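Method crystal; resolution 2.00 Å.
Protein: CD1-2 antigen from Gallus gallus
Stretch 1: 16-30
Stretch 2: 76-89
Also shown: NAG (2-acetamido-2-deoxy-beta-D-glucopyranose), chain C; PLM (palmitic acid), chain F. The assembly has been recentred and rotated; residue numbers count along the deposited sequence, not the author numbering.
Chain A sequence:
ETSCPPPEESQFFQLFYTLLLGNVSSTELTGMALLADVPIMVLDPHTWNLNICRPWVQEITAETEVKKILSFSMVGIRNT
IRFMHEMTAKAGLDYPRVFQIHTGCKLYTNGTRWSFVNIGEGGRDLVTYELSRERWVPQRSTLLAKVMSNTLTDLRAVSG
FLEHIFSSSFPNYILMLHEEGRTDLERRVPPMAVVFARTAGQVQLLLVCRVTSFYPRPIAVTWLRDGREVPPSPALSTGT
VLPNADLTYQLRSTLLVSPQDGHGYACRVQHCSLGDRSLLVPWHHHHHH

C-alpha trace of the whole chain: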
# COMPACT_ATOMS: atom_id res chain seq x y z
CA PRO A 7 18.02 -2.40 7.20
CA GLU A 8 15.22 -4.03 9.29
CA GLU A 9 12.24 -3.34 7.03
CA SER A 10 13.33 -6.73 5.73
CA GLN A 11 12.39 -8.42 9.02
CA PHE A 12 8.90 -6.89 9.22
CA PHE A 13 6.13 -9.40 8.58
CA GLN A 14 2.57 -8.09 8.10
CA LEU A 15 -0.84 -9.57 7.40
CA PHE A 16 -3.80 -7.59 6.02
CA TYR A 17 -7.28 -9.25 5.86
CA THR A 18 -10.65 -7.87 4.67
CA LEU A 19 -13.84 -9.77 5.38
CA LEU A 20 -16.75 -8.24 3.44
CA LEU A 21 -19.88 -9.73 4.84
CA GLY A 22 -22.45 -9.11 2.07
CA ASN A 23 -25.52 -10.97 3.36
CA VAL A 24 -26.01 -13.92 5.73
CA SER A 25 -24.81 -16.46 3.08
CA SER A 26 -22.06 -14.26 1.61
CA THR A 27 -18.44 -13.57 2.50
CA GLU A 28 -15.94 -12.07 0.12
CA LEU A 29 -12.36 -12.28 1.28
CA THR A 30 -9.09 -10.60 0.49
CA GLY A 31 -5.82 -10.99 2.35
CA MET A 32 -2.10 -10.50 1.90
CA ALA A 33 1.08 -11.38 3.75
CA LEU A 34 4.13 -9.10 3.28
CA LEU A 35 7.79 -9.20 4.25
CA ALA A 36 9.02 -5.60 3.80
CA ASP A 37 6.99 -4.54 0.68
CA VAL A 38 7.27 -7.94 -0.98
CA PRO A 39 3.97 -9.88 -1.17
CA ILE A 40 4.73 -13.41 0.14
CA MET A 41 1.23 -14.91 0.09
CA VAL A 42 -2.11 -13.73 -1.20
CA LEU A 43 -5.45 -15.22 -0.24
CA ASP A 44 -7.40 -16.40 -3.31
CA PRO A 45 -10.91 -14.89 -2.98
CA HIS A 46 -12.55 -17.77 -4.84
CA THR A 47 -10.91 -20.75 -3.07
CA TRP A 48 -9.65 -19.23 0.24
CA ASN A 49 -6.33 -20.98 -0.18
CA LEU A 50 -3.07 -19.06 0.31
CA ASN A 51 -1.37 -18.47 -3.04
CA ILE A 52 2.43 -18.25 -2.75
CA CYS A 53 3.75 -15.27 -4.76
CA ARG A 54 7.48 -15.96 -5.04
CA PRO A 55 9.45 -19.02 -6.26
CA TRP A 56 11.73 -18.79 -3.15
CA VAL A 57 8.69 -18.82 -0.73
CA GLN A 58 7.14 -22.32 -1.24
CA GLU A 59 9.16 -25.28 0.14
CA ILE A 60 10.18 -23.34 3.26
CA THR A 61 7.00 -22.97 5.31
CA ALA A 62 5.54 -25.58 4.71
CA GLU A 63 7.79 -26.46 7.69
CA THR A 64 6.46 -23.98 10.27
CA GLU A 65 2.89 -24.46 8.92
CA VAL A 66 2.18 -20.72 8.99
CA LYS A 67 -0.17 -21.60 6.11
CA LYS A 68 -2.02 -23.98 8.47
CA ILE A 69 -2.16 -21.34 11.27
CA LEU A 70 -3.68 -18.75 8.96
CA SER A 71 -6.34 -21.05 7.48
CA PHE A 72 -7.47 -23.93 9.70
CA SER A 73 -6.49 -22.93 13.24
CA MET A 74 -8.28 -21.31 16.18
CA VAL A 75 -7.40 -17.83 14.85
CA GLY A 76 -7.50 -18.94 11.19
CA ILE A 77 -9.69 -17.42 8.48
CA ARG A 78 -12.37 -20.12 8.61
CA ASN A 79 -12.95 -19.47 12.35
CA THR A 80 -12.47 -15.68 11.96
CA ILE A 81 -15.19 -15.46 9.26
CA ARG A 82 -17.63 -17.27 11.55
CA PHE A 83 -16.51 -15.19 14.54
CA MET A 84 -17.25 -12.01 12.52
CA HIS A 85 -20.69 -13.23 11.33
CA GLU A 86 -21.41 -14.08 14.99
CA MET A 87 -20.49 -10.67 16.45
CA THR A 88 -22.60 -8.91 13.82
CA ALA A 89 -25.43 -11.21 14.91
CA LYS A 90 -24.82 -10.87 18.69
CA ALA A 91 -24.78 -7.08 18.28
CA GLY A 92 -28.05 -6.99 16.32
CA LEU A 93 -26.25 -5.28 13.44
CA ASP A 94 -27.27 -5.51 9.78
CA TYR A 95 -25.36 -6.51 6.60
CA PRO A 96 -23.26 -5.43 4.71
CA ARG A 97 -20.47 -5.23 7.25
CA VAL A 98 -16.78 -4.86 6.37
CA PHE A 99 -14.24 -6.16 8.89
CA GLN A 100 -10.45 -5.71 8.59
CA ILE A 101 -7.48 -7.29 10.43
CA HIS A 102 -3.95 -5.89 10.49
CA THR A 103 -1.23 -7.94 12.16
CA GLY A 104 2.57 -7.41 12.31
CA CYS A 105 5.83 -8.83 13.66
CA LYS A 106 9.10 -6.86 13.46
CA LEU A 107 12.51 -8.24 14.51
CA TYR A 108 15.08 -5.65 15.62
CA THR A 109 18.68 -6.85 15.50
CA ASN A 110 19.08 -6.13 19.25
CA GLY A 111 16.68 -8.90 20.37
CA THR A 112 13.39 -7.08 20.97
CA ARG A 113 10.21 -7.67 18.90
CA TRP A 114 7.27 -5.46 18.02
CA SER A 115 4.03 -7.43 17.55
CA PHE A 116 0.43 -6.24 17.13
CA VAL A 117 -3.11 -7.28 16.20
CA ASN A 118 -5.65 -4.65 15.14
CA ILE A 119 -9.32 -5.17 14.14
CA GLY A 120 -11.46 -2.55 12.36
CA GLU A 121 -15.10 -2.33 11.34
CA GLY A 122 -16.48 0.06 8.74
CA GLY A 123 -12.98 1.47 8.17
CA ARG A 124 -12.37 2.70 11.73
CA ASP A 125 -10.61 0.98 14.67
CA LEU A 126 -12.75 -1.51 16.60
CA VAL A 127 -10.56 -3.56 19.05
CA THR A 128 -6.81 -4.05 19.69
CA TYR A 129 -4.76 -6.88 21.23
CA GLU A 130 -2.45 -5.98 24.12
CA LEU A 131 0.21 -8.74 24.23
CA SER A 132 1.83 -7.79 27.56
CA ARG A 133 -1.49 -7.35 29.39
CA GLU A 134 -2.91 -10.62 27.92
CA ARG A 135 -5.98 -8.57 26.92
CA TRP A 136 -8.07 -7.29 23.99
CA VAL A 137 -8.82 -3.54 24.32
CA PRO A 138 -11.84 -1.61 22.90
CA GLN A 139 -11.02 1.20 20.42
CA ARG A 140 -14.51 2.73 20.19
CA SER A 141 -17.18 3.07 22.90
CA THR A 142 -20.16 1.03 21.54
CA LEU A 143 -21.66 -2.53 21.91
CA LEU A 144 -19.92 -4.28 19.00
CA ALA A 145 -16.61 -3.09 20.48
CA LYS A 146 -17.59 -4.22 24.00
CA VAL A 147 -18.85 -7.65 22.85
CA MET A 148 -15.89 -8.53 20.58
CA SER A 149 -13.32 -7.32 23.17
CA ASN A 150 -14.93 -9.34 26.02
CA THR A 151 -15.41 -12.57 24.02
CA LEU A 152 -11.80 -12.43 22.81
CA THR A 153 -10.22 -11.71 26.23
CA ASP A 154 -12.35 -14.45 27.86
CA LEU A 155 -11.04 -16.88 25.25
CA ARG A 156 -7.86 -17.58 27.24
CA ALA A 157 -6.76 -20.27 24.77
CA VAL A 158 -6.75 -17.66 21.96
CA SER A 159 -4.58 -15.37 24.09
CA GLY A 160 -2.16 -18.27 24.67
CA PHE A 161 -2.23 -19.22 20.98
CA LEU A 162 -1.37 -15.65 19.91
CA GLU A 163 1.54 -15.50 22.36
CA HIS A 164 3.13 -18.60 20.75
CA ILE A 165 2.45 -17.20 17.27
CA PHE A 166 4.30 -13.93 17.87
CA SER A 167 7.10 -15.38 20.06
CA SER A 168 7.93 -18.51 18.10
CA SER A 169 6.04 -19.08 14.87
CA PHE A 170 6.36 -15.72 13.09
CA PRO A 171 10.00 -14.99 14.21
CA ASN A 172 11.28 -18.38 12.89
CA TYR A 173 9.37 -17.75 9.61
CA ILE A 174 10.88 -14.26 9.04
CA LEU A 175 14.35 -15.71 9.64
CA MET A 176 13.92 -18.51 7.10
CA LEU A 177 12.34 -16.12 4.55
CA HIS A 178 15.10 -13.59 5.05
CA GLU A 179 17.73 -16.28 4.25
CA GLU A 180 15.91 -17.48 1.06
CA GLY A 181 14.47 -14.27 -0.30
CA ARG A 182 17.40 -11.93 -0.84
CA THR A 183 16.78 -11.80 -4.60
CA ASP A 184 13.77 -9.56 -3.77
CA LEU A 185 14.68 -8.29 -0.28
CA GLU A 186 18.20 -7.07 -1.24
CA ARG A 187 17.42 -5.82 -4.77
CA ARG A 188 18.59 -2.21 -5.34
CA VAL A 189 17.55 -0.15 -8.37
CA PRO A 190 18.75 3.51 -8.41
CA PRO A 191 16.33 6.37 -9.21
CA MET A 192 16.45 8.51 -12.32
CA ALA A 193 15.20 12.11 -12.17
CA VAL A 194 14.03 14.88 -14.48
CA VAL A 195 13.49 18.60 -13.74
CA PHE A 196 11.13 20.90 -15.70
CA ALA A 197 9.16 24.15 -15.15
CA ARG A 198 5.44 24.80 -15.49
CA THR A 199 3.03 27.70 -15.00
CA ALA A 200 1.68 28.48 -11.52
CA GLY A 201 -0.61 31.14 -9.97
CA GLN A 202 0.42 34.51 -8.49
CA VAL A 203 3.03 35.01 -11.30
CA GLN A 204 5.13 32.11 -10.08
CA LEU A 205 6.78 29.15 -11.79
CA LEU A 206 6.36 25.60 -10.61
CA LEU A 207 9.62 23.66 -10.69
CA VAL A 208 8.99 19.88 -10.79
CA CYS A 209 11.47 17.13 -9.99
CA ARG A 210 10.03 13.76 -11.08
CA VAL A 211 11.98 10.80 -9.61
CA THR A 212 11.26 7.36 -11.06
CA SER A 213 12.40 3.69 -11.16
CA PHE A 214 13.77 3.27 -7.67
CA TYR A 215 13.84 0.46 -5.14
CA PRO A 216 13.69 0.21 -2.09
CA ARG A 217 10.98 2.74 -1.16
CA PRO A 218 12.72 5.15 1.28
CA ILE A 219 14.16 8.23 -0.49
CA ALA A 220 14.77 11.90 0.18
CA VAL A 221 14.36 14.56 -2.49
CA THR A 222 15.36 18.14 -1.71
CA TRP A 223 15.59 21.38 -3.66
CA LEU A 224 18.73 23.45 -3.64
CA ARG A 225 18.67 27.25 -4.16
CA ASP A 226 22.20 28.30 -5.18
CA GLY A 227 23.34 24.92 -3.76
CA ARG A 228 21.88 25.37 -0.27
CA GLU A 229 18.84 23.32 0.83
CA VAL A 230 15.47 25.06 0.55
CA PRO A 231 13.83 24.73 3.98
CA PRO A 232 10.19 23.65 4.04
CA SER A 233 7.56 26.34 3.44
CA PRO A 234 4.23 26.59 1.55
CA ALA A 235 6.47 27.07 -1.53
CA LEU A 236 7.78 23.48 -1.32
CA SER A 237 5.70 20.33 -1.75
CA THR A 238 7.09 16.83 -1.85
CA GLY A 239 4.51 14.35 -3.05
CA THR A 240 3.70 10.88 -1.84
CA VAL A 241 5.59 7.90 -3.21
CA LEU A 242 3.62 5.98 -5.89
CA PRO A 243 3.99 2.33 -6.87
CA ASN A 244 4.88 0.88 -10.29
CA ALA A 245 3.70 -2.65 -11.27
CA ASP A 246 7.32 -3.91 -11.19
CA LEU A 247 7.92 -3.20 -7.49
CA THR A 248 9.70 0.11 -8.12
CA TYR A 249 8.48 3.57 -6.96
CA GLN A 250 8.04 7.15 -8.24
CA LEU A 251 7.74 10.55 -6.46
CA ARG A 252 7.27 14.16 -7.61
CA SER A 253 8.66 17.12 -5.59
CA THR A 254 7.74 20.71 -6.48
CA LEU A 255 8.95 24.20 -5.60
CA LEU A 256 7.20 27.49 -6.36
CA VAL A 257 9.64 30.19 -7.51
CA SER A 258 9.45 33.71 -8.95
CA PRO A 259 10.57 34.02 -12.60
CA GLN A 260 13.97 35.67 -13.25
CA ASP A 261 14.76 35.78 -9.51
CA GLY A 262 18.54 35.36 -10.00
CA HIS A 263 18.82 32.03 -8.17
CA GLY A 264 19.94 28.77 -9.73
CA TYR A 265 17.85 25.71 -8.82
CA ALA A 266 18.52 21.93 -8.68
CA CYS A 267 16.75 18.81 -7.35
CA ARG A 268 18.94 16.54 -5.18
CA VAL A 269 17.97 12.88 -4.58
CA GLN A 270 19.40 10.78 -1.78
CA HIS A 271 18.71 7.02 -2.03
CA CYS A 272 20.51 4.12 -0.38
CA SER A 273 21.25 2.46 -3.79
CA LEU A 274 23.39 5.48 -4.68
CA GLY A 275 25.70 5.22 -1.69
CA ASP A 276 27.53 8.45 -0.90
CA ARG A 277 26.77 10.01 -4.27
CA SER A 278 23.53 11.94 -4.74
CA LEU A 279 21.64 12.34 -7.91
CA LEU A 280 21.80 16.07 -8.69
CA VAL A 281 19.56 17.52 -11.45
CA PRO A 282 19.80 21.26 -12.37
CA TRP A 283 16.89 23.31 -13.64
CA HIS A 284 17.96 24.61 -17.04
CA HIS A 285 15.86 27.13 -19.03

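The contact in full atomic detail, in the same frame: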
# COMPACT_ATOMS: atom_id res chain seq x y z
N PHE A 16 -2.67 -8.49 6.23
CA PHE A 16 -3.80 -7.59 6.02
C PHE A 16 -5.00 -8.44 5.53
O PHE A 16 -4.90 -9.05 4.49
CB PHE A 16 -3.44 -6.62 4.88
CG PHE A 16 -2.30 -5.70 5.20
CD1 PHE A 16 -2.54 -4.44 5.72
CD2 PHE A 16 -0.99 -6.10 5.00
CE1 PHE A 16 -1.47 -3.58 6.03
CE2 PHE A 16 0.08 -5.26 5.32
CZ PHE A 16 -0.15 -4.01 5.83
N TYR A 17 -6.11 -8.45 6.25
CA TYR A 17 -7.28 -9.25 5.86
C TYR A 17 -8.52 -8.39 5.85
O TYR A 17 -8.71 -7.61 6.76
CB TYR A 17 -7.51 -10.39 6.85
CG TYR A 17 -6.66 -11.60 6.60
CD1 TYR A 17 -7.16 -12.69 5.91
CD2 TYR A 17 -5.34 -11.64 7.01
CE1 TYR A 17 -6.36 -13.83 5.66
CE2 TYR A 17 -4.52 -12.77 6.75
CZ TYR A 17 -5.05 -13.85 6.08
OH TYR A 17 -4.26 -14.96 5.84
N THR A 18 -9.35 -8.56 4.82
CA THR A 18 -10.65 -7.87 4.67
C THR A 18 -11.74 -8.93 4.49
O THR A 18 -11.65 -9.82 3.62
CB THR A 18 -10.64 -6.93 3.47
OG1 THR A 18 -9.60 -5.96 3.64
CG2 THR A 18 -11.97 -6.21 3.31
N LEU A 19 -12.72 -8.86 5.38
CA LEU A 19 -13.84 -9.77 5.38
C LEU A 19 -15.06 -8.90 5.10
O LEU A 19 -15.48 -8.14 5.95
CB LEU A 19 -13.96 -10.44 6.76
CG LEU A 19 -13.02 -11.60 7.08
CD1 LEU A 19 -11.55 -11.16 7.00
CD2 LEU A 19 -13.29 -12.21 8.41
N LEU A 20 -15.56 -8.97 3.86
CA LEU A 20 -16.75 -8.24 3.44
C LEU A 20 -17.93 -9.18 3.53
O LEU A 20 -18.09 -10.12 2.72
CB LEU A 20 -16.61 -7.67 2.03
CG LEU A 20 -17.87 -7.11 1.34
CD1 LEU A 20 -18.76 -6.18 2.23
CD2 LEU A 20 -17.48 -6.42 0.04
N LEU A 21 -18.76 -8.90 4.52
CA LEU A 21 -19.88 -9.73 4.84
C LEU A 21 -21.12 -9.13 4.17
O LEU A 21 -21.83 -8.32 4.75
CB LEU A 21 -20.01 -9.80 6.37
CG LEU A 21 -19.21 -10.83 7.18
CD1 LEU A 21 -17.78 -11.01 6.72
CD2 LEU A 21 -19.29 -10.56 8.69
N GLY A 22 -21.34 -9.56 2.92
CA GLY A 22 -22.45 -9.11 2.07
C GLY A 22 -23.83 -9.31 2.64
O GLY A 22 -24.48 -8.35 3.02
N ASN A 23 -24.29 -10.56 2.66
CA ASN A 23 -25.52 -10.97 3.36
C ASN A 23 -25.20 -12.16 4.28
O ASN A 23 -24.03 -12.50 4.49
CB ASN A 23 -26.66 -11.31 2.38
CG ASN A 23 -26.23 -12.23 1.24
OD1 ASN A 23 -25.26 -12.97 1.36
ND2 ASN A 23 -26.97 -12.19 0.13
N VAL A 24 -26.23 -12.79 4.82
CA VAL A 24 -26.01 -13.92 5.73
C VAL A 24 -25.18 -15.07 5.09
O VAL A 24 -24.24 -15.58 5.70
CB VAL A 24 -27.34 -14.38 6.37
CG1 VAL A 24 -28.31 -14.90 5.32
CG2 VAL A 24 -27.09 -15.39 7.47
N SER A 25 -25.49 -15.40 3.83
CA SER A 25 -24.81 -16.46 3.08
C SER A 25 -23.59 -16.01 2.27
O SER A 25 -23.04 -16.81 1.49
CB SER A 25 -25.81 -17.18 2.16
OG SER A 25 -26.82 -16.30 1.66
N SER A 26 -23.14 -14.77 2.45
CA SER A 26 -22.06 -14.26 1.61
C SER A 26 -20.87 -13.63 2.35
O SER A 26 -21.02 -12.69 3.15
CB SER A 26 -22.61 -13.31 0.53
OG SER A 26 -21.60 -12.92 -0.39
N THR A 27 -19.69 -14.18 2.09
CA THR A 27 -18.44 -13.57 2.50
C THR A 27 -17.58 -13.43 1.26
O THR A 27 -17.46 -14.37 0.46
CB THR A 27 -17.66 -14.42 3.55
OG1 THR A 27 -18.56 -14.92 4.54
CG2 THR A 27 -16.60 -13.57 4.22
N GLU A 28 -16.96 -12.27 1.12
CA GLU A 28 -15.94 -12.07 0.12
C GLU A 28 -14.65 -11.79 0.88
O GLU A 28 -14.60 -10.96 1.79
CB GLU A 28 -16.32 -10.91 -0.80
N LEU A 29 -13.60 -12.50 0.54
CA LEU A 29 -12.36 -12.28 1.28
C LEU A 29 -11.24 -11.74 0.42
O LEU A 29 -11.12 -12.08 -0.75
CB LEU A 29 -11.88 -13.56 1.95
CG LEU A 29 -12.70 -14.29 3.02
CD1 LEU A 29 -12.01 -15.62 3.29
CD2 LEU A 29 -12.78 -13.49 4.29
N THR A 30 -10.41 -10.90 1.03
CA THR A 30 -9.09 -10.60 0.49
C THR A 30 -8.10 -10.68 1.64
O THR A 30 -8.47 -10.45 2.80
CB THR A 30 -9.02 -9.18 -0.15
OG1 THR A 30 -9.33 -8.20 0.85
CG2 THR A 30 -10.01 -9.05 -1.29
N GLY A 76 -7.56 -18.85 12.65
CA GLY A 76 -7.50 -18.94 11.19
C GLY A 76 -8.71 -18.32 10.54
O GLY A 76 -9.67 -17.97 11.23
N ILE A 77 -8.67 -18.18 9.22
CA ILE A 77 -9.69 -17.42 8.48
C ILE A 77 -11.07 -18.06 8.59
O ILE A 77 -12.07 -17.37 8.84
CB ILE A 77 -9.23 -17.12 7.00
CG1 ILE A 77 -10.04 -15.98 6.37
CG2 ILE A 77 -9.17 -18.41 6.14
CD1 ILE A 77 -10.22 -14.75 7.25
N ARG A 78 -11.12 -19.38 8.50
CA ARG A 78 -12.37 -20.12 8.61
C ARG A 78 -13.11 -19.88 9.95
O ARG A 78 -14.33 -19.70 9.96
CB ARG A 78 -12.12 -21.62 8.33
CG ARG A 78 -11.97 -21.89 6.83
CD ARG A 78 -11.08 -23.09 6.52
NE ARG A 78 -10.93 -23.28 5.07
CZ ARG A 78 -10.01 -22.68 4.31
NH1 ARG A 78 -9.12 -21.83 4.82
NH2 ARG A 78 -9.98 -22.94 3.00
N ASN A 79 -12.37 -19.85 11.06
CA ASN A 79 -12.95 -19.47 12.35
C ASN A 79 -13.24 -17.98 12.44
O ASN A 79 -14.30 -17.58 12.92
CB ASN A 79 -12.08 -19.90 13.52
CG ASN A 79 -12.37 -21.34 13.99
OD1 ASN A 79 -13.52 -21.77 14.07
ND2 ASN A 79 -11.31 -22.07 14.31
N THR A 80 -12.29 -17.16 11.98
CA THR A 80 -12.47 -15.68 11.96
C THR A 80 -13.74 -15.21 11.21
O THR A 80 -14.46 -14.36 11.71
CB THR A 80 -11.23 -14.95 11.38
OG1 THR A 80 -10.05 -15.42 12.04
CG2 THR A 80 -11.35 -13.45 11.59
N ILE A 81 -13.97 -15.75 10.02
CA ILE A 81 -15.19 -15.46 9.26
C ILE A 81 -16.43 -15.75 10.10
O ILE A 81 -17.30 -14.90 10.22
CB ILE A 81 -15.25 -16.28 7.96
CG1 ILE A 81 -14.22 -15.78 6.96
CG2 ILE A 81 -16.68 -16.26 7.34
CD1 ILE A 81 -13.73 -16.86 6.08
N ARG A 82 -16.50 -16.93 10.70
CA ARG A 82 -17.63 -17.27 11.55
C ARG A 82 -17.69 -16.43 12.83
O ARG A 82 -18.77 -16.05 13.25
CB ARG A 82 -17.65 -18.77 11.88
CG ARG A 82 -18.98 -19.23 12.49
CD ARG A 82 -19.19 -20.75 12.38
NE ARG A 82 -17.94 -21.47 12.60
CZ ARG A 82 -17.46 -21.77 13.80
NH1 ARG A 82 -18.13 -21.41 14.90
NH2 ARG A 82 -16.31 -22.43 13.90
N PHE A 83 -16.55 -16.10 13.41
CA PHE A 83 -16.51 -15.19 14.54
C PHE A 83 -17.05 -13.80 14.18
O PHE A 83 -17.71 -13.16 14.99
CB PHE A 83 -15.10 -15.04 15.09
CG PHE A 83 -15.01 -14.17 16.31
CD1 PHE A 83 -15.50 -14.61 17.54
CD2 PHE A 83 -14.45 -12.89 16.23
CE1 PHE A 83 -15.42 -13.80 18.67
CE2 PHE A 83 -14.37 -12.07 17.35
CZ PHE A 83 -14.86 -12.52 18.57
N MET A 84 -16.76 -13.33 12.96
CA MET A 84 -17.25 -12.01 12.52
C MET A 84 -18.75 -12.01 12.22
O MET A 84 -19.46 -11.09 12.63
CB MET A 84 -16.43 -11.46 11.36
CG MET A 84 -14.94 -11.17 11.68
SD MET A 84 -14.62 -10.18 13.17
CE MET A 84 -12.83 -10.25 13.23
N HIS A 85 -19.23 -13.03 11.52
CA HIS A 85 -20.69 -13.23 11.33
C HIS A 85 -21.43 -13.30 12.66
O HIS A 85 -22.55 -12.80 12.76
CB HIS A 85 -20.99 -14.49 10.51
CG HIS A 85 -20.93 -14.29 9.03
ND1 HIS A 85 -21.95 -13.70 8.31
CD2 HIS A 85 -19.97 -14.60 8.13
CE1 HIS A 85 -21.62 -13.66 7.03
NE2 HIS A 85 -20.42 -14.20 6.89
N GLU A 86 -20.81 -13.91 13.67
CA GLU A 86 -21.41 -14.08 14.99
C GLU A 86 -21.53 -12.78 15.79
O GLU A 86 -22.51 -12.58 16.50
CB GLU A 86 -20.61 -15.07 15.83
CG GLU A 86 -20.30 -16.42 15.19
CD GLU A 86 -21.50 -17.07 14.51
OE1 GLU A 86 -22.41 -17.55 15.23
OE2 GLU A 86 -21.50 -17.11 13.26
N MET A 87 -20.51 -11.93 15.71
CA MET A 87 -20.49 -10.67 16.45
C MET A 87 -21.46 -9.65 15.86
O MET A 87 -22.06 -8.85 16.58
CB MET A 87 -19.06 -10.09 16.51
CG MET A 87 -18.04 -10.95 17.27
SD MET A 87 -18.34 -11.14 19.05
CE MET A 87 -19.28 -12.66 19.13
N THR A 88 -21.59 -9.69 14.53
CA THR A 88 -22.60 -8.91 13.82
C THR A 88 -23.98 -9.32 14.32
O THR A 88 -24.80 -8.48 14.65
CB THR A 88 -22.50 -9.13 12.29
OG1 THR A 88 -21.15 -8.91 11.87
CG2 THR A 88 -23.38 -8.16 11.55
N ALA A 89 -24.20 -10.63 14.40
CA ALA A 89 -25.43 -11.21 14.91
C ALA A 89 -25.69 -10.88 16.39
O ALA A 89 -26.80 -10.45 16.75
CB ALA A 89 -25.41 -12.73 14.70
C1 NAG C . -26.40 -12.93 -0.98
C2 NAG C . -27.73 -13.39 -1.61
C3 NAG C . -27.43 -14.10 -2.92
C4 NAG C . -26.68 -13.14 -3.84
C5 NAG C . -25.36 -12.69 -3.19
C6 NAG C . -24.65 -11.70 -4.14
C7 NAG C . -29.66 -13.88 -0.16
C8 NAG C . -30.91 -14.02 -0.99
N2 NAG C . -28.50 -14.25 -0.72
O3 NAG C . -28.58 -14.55 -3.58
O4 NAG C . -26.49 -13.77 -5.09
O5 NAG C . -25.58 -12.16 -1.88
O6 NAG C . -23.97 -10.66 -3.48
O7 NAG C . -29.74 -13.44 1.00
C1 PLM F . -16.42 -18.85 16.95
O1 PLM F . -16.62 -19.11 15.73
O2 PLM F . -17.38 -18.45 17.64
C2 PLM F . -15.05 -19.01 17.58
C3 PLM F . -13.94 -18.94 16.52
C4 PLM F . -12.55 -18.91 17.14
C5 PLM F . -12.05 -17.48 17.39
C6 PLM F . -11.39 -16.84 16.16
C7 PLM F . -11.65 -15.34 16.09
C8 PLM F . -10.42 -14.54 16.47
C9 PLM F . -10.30 -13.27 15.63
CA PLM F . -9.01 -12.55 15.99
CB PLM F . -8.33 -11.93 14.78
CC PLM F . -7.25 -12.83 14.19
CD PLM F . -5.86 -12.48 14.70
CE PLM F . -4.94 -13.66 14.46
CF PLM F . -3.64 -13.23 13.80
CG PLM F . -3.12 -14.32 12.87

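A helix, 77-89, lies across a hairpin whose strand 16-21 turns through Asn23 to Ser26 and returns through Thr27 to Thr30. The helix axis makes an angle of 47° with strand 16-21. About 505 Å² is buried between the stretches, counting both sides.

Most of the contact is apolar. Tyr17, Leu19 and Leu21 alternate along the strand, and their CA-to-CB bonds all point toward the helix. Thr18 points away. Leu19 is central: its CD1 lies 3.8 Å from CD1 of Ile77, and its CD2 lies 3.8 Å from CG of Met84. Leu19 CD2 also approaches Thr80 CG2 at 3.9 Å. From the returning strand, Leu29 CD1 reaches Ile77 CG1 at 3.7 Å and Ile81 CD1 at 3.5 Å. Ile77 thus meets both strands, and Tyr17 CD1 also touches its CD1, at 3.9 Å. Ile81 starts sideways, but the end of its side chain comes nearer the hairpin. Branched aliphatic chains suit this buried layer because they fill space without needing polar partners.

One hydrogen bond crosses the contact. Thr27 OG1 and His85 NE2 are 3.1 Å apart, near the plane of the imidazole. His85 ND1 is hydrogen-bonded elsewhere in the structure, so both ring nitrogens are satisfied.

The His85 ring also makes a CH-pi contact. Leu21 CG sits over one face, 3.8 Å from the ring centroid. A flat ring with polar edges suits this place, since it can pack on leucine and still bond to threonine. The turn adds backbone contacts, with Val24 O 3.5 Å from His85 CE1.

Two helix threonines satisfy their hydroxyls within the helix. Thr80 OG1 donates to Gly76 O at 2.7 Å, and Thr88 OG1 donates to Met84 O at 2.9 Å. Both can therefore face the hairpin without a polar partner there.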